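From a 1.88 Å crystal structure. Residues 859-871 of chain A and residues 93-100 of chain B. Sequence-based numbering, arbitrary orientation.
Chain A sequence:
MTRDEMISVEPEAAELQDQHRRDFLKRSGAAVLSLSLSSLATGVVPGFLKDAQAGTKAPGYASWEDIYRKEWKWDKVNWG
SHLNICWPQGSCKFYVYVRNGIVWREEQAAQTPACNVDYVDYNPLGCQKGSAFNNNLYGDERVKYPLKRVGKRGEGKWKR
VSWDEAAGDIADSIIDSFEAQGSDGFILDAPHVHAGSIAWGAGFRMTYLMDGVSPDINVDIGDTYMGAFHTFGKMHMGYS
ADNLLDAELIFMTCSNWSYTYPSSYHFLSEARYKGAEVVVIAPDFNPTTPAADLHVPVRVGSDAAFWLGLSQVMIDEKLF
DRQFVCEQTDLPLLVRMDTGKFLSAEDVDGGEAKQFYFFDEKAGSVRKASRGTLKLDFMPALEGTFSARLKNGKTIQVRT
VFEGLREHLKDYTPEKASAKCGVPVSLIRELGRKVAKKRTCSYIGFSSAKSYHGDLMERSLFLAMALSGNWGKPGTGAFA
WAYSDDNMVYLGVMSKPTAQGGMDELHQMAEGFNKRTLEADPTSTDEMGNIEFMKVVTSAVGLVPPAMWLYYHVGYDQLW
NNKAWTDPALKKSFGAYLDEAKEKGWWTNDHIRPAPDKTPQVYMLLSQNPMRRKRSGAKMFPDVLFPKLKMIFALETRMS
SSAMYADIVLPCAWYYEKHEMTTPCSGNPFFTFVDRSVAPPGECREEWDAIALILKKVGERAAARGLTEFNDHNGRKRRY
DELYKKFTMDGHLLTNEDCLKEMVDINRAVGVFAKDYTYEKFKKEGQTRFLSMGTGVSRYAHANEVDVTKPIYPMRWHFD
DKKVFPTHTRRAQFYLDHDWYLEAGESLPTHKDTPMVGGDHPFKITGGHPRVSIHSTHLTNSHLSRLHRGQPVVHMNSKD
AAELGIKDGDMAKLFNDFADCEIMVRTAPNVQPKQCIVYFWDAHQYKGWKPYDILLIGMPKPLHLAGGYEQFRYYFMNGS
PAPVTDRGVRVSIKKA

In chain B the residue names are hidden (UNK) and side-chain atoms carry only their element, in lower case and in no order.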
# COMPACT_ATOMS: atom_id res chain seq x y z
N LEU A 859 -9.24 -2.27 -1.17
CA LEU A 859 -9.93 -1.67 -0.04
C LEU A 859 -11.13 -2.46 0.41
O LEU A 859 -11.67 -2.26 1.52
CB LEU A 859 -10.30 -0.20 -0.34
CG LEU A 859 -9.16 0.80 -0.31
CD1 LEU A 859 -9.73 2.26 -0.56
CD2 LEU A 859 -8.29 0.67 0.98
N THR A 860 -11.58 -3.35 -0.45
CA THR A 860 -12.65 -4.26 -0.10
C THR A 860 -12.14 -5.70 -0.01
O THR A 860 -12.92 -6.66 -0.09
CB THR A 860 -13.87 -4.11 -1.08
OG1 THR A 860 -13.43 -4.17 -2.45
CG2 THR A 860 -14.63 -2.82 -0.78
N ASN A 861 -10.83 -5.85 0.22
CA ASN A 861 -10.25 -7.16 0.38
C ASN A 861 -10.10 -7.51 1.82
O ASN A 861 -9.41 -6.82 2.57
CB ASN A 861 -8.88 -7.27 -0.28
CG ASN A 861 -8.42 -8.66 -0.32
OD1 ASN A 861 -7.47 -9.05 0.40
ND2 ASN A 861 -9.10 -9.47 -1.11
N SER A 862 -10.74 -8.59 2.24
CA SER A 862 -10.64 -8.98 3.64
C SER A 862 -9.20 -9.16 4.11
O SER A 862 -8.81 -8.62 5.15
CB SER A 862 -11.41 -10.26 3.90
OG SER A 862 -12.79 -10.00 3.79
N HIS A 863 -8.45 -9.97 3.38
CA HIS A 863 -7.07 -10.32 3.76
C HIS A 863 -6.19 -9.09 3.97
O HIS A 863 -5.48 -8.97 5.01
CB HIS A 863 -6.49 -11.24 2.69
CG HIS A 863 -5.13 -11.76 3.00
ND1 HIS A 863 -4.93 -12.97 3.62
CD2 HIS A 863 -3.90 -11.26 2.76
CE1 HIS A 863 -3.63 -13.20 3.75
NE2 HIS A 863 -2.98 -12.18 3.23
N LEU A 864 -6.23 -8.17 3.00
CA LEU A 864 -5.35 -7.02 3.01
C LEU A 864 -5.84 -6.01 4.00
O LEU A 864 -5.06 -5.23 4.56
CB LEU A 864 -5.21 -6.42 1.59
CG LEU A 864 -4.28 -7.25 0.68
CD1 LEU A 864 -4.36 -6.91 -0.82
CD2 LEU A 864 -2.81 -7.07 1.23
N SER A 865 -7.16 -6.02 4.24
CA SER A 865 -7.76 -5.07 5.17
C SER A 865 -7.42 -5.39 6.60
O SER A 865 -7.50 -4.52 7.43
CB SER A 865 -9.26 -4.99 4.97
OG SER A 865 -9.54 -4.32 3.76
N ARG A 866 -7.02 -6.63 6.87
CA ARG A 866 -6.49 -7.02 8.18
C ARG A 866 -5.03 -6.53 8.50
O ARG A 866 -4.55 -6.74 9.62
CB ARG A 866 -6.58 -8.51 8.34
CG ARG A 866 -7.99 -9.02 8.33
CD ARG A 866 -7.95 -10.51 8.45
NE ARG A 866 -9.26 -11.03 8.12
CZ ARG A 866 -9.58 -11.78 7.07
NH1 ARG A 866 -8.67 -12.29 6.26
NH2 ARG A 866 -10.83 -12.16 6.93
N LEU A 867 -4.39 -5.85 7.55
CA LEU A 867 -3.07 -5.19 7.78
C LEU A 867 -3.28 -3.81 8.44
O LEU A 867 -2.33 -3.14 8.76
CB LEU A 867 -2.35 -5.02 6.44
CG LEU A 867 -1.92 -6.40 5.89
CD1 LEU A 867 -1.11 -6.27 4.59
CD2 LEU A 867 -1.12 -7.24 6.86
N HIS A 868 -4.54 -3.41 8.61
CA HIS A 868 -4.83 -2.09 9.14
C HIS A 868 -6.13 -2.11 9.94
O HIS A 868 -6.61 -3.19 10.28
CB HIS A 868 -4.81 -1.03 8.05
CG HIS A 868 -5.75 -1.28 6.91
ND1 HIS A 868 -7.03 -0.76 6.86
CD2 HIS A 868 -5.58 -1.97 5.77
CE1 HIS A 868 -7.61 -1.13 5.74
NE2 HIS A 868 -6.74 -1.85 5.04
N ARG A 869 -6.70 -0.96 10.26
CA ARG A 869 -7.93 -0.94 11.08
C ARG A 869 -9.19 -1.36 10.29
O ARG A 869 -10.25 -1.52 10.87
CB ARG A 869 -8.15 0.42 11.71
CG ARG A 869 -7.02 0.96 12.59
CD ARG A 869 -7.56 2.05 13.50
NE ARG A 869 -6.52 2.59 14.35
CZ ARG A 869 -6.65 3.66 15.11
NH1 ARG A 869 -7.82 4.30 15.20
NH2 ARG A 869 -5.61 4.08 15.82
N GLY A 870 -9.05 -1.53 8.98
CA GLY A 870 -10.08 -2.15 8.12
C GLY A 870 -11.19 -1.20 7.75
O GLY A 870 -12.25 -1.61 7.30
N GLN A 871 -10.94 0.08 7.95
CA GLN A 871 -11.98 1.11 7.81
C GLN A 871 -11.34 2.47 7.60
O GLN A 871 -10.15 2.63 7.87
CB GLN A 871 -12.84 1.16 9.09
CG GLN A 871 -12.05 1.52 10.30
CD GLN A 871 -12.75 1.11 11.55
OE1 GLN A 871 -12.42 0.10 12.16
NE2 GLN A 871 -13.76 1.85 11.89
N UNK B 93 -6.55 -10.37 16.13
CA UNK B 93 -7.92 -10.71 15.77
C UNK B 93 -7.87 -11.36 14.40
O UNK B 93 -6.80 -11.71 13.93
c UNK B 93 -10.28 -9.74 16.13
o UNK B 93 -10.79 -9.04 17.03
c UNK B 93 -8.80 -9.45 15.75
o UNK B 93 -10.92 -10.62 15.49
N UNK B 94 -9.03 -11.51 13.78
CA UNK B 94 -9.15 -12.09 12.44
C UNK B 94 -10.44 -11.47 11.91
O UNK B 94 -11.52 -12.08 11.89
c UNK B 94 -9.20 -13.61 12.50
c UNK B 94 -9.47 -14.26 11.15
o UNK B 94 -9.12 -13.67 10.12
o UNK B 94 -10.03 -15.38 11.15
N UNK B 95 -10.32 -10.20 11.52
CA UNK B 95 -11.50 -9.39 11.23
C UNK B 95 -12.34 -10.04 10.15
O UNK B 95 -11.82 -10.50 9.14
c UNK B 95 -9.48 -5.03 12.35
c UNK B 95 -9.50 -5.38 13.66
c UNK B 95 -10.56 -7.10 11.80
c UNK B 95 -10.55 -7.42 13.14
c UNK B 95 -10.02 -6.57 14.06
c UNK B 95 -11.12 -8.01 10.75
c UNK B 95 -10.02 -5.87 11.41
N UNK B 96 -13.64 -10.09 10.39
CA UNK B 96 -14.60 -10.55 9.40
C UNK B 96 -15.19 -9.31 8.76
O UNK B 96 -15.37 -8.28 9.43
c UNK B 96 -15.05 -12.47 11.00
c UNK B 96 -14.38 -13.50 10.15
n UNK B 96 -13.07 -13.69 10.33
c UNK B 96 -15.67 -11.34 10.08
o UNK B 96 -15.02 -14.12 9.30
N UNK B 97 -15.56 -9.41 7.49
CA UNK B 97 -16.09 -8.27 6.76
C UNK B 97 -17.45 -8.59 6.21
O UNK B 97 -17.86 -9.73 6.23
c UNK B 97 -11.67 -7.44 7.12
c UNK B 97 -15.12 -7.86 5.67
c UNK B 97 -13.86 -7.24 6.23
c UNK B 97 -12.66 -5.32 7.01
c UNK B 97 -11.62 -6.08 7.34
c UNK B 97 -13.80 -5.89 6.45
c UNK B 97 -12.78 -8.02 6.58
N UNK B 98 -18.19 -7.58 5.75
CA UNK B 98 -19.61 -7.74 5.48
C UNK B 98 -19.99 -7.43 4.04
O UNK B 98 -20.97 -6.75 3.77
n UNK B 98 -21.11 -4.57 6.56
c UNK B 98 -20.11 -5.41 6.31
o UNK B 98 -18.97 -5.03 6.00
c UNK B 98 -20.41 -6.87 6.45
N UNK B 99 -19.24 -8.01 3.09
CA UNK B 99 -19.47 -7.75 1.68
C UNK B 99 -20.91 -7.96 1.26
O UNK B 99 -21.52 -7.05 0.68
c UNK B 99 -18.61 -8.66 0.80
c UNK B 99 -17.15 -8.57 1.05
n UNK B 99 -16.54 -9.22 2.10
n UNK B 99 -14.99 -8.22 1.01
c UNK B 99 -15.24 -9.00 2.05
c UNK B 99 -16.16 -7.95 0.36
N UNK B 100 -21.48 -9.15 1.56
CA UNK B 100 -22.87 -9.45 1.17
C UNK B 100 -23.84 -8.39 1.68
O UNK B 100 -24.68 -7.90 0.94
c UNK B 100 -23.34 -10.84 1.67
c UNK B 100 -25.16 -12.72 1.54
c UNK B 100 -24.69 -11.31 1.06
c UNK B 100 -26.63 -12.93 1.38
n UNK B 100 -27.10 -14.30 1.87

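Position 93 of chain B has four side-chain atoms: two carbons, the second carrying two oxygens. None contacts this stretch of chain A. A carboxylate on one methylene is aspartate, Asp B93. Its OD1 accepts from the backbone N of position 94 at 2.7 Å.

Position 94 has the same pattern, two carbons and a terminal pair of oxygens. The CA-to-CB bond points away from the chain A stretch, but one oxygen ends 3.3 Å from Arg A866 NE. This is Asp B94. The contact between Asp B94 OD1 and Arg A866 NE is a salt bridge. The oxygen lies over one face of the guanidinium, so the charges attract but no N-H points at it.

Position 95 has seven carbons, one followed by a six-membered ring, with no oxygen. A ring carbon lies 3.9 Å from Arg A869 O and 4.0 Å from His A868 O. This is Phe B95. Its backbone O takes two hydrogen bonds, from Arg A866 NE at 2.8 Å and Arg A866 NH2 at 2.9 Å.

Position 96 has three carbons, the third carrying one oxygen and one nitrogen. The nitrogen is 4.3 Å from Arg A866 NH2. A primary amide on two methylenes is glutamine, Gln B96. Its NE2 donates to Asp B94 O at 2.7 Å.

Position 97 is again one carbon and a six-carbon ring. Its CA-to-CB bond points toward the chain A stretch. Ring atoms come 3.4 Å from Ser A862 OG, 3.5 Å from Ser A865 CB and 3.7 Å from Gly A870 O. This is Phe B97. A CB on Gly A870 would sit only 3.2 Å from Phe B97 CZ, so the bare glycine leaves room for the ring.

Position 98 has two carbons, the second carrying one oxygen and one nitrogen. It does not touch this stretch of chain A. This is Asn B98, just before a helix.

Position 99 has one carbon and a five-membered ring of three carbons and two nitrogens. One nitrogen is 2.8 Å from Thr A860 O. This is His B99. NE2 of His B99 donates to Thr A860 O, and CE1 lies 3.2 Å from Ser A862 OG.

Position 100 has four carbons in a row ending in nitrogen. It is Lys B100, extended and far from this stretch of chain A.

The contact combines polar anchors with aromatic packing. Arg A866 grips the Phe B95 carbonyl and His B99 holds the Thr A860 carbonyl. Between these anchors, Phe B97 packs against Ser A862, Ser A865 and Gly A870.

Chain B 93-100: DDFQFNHK
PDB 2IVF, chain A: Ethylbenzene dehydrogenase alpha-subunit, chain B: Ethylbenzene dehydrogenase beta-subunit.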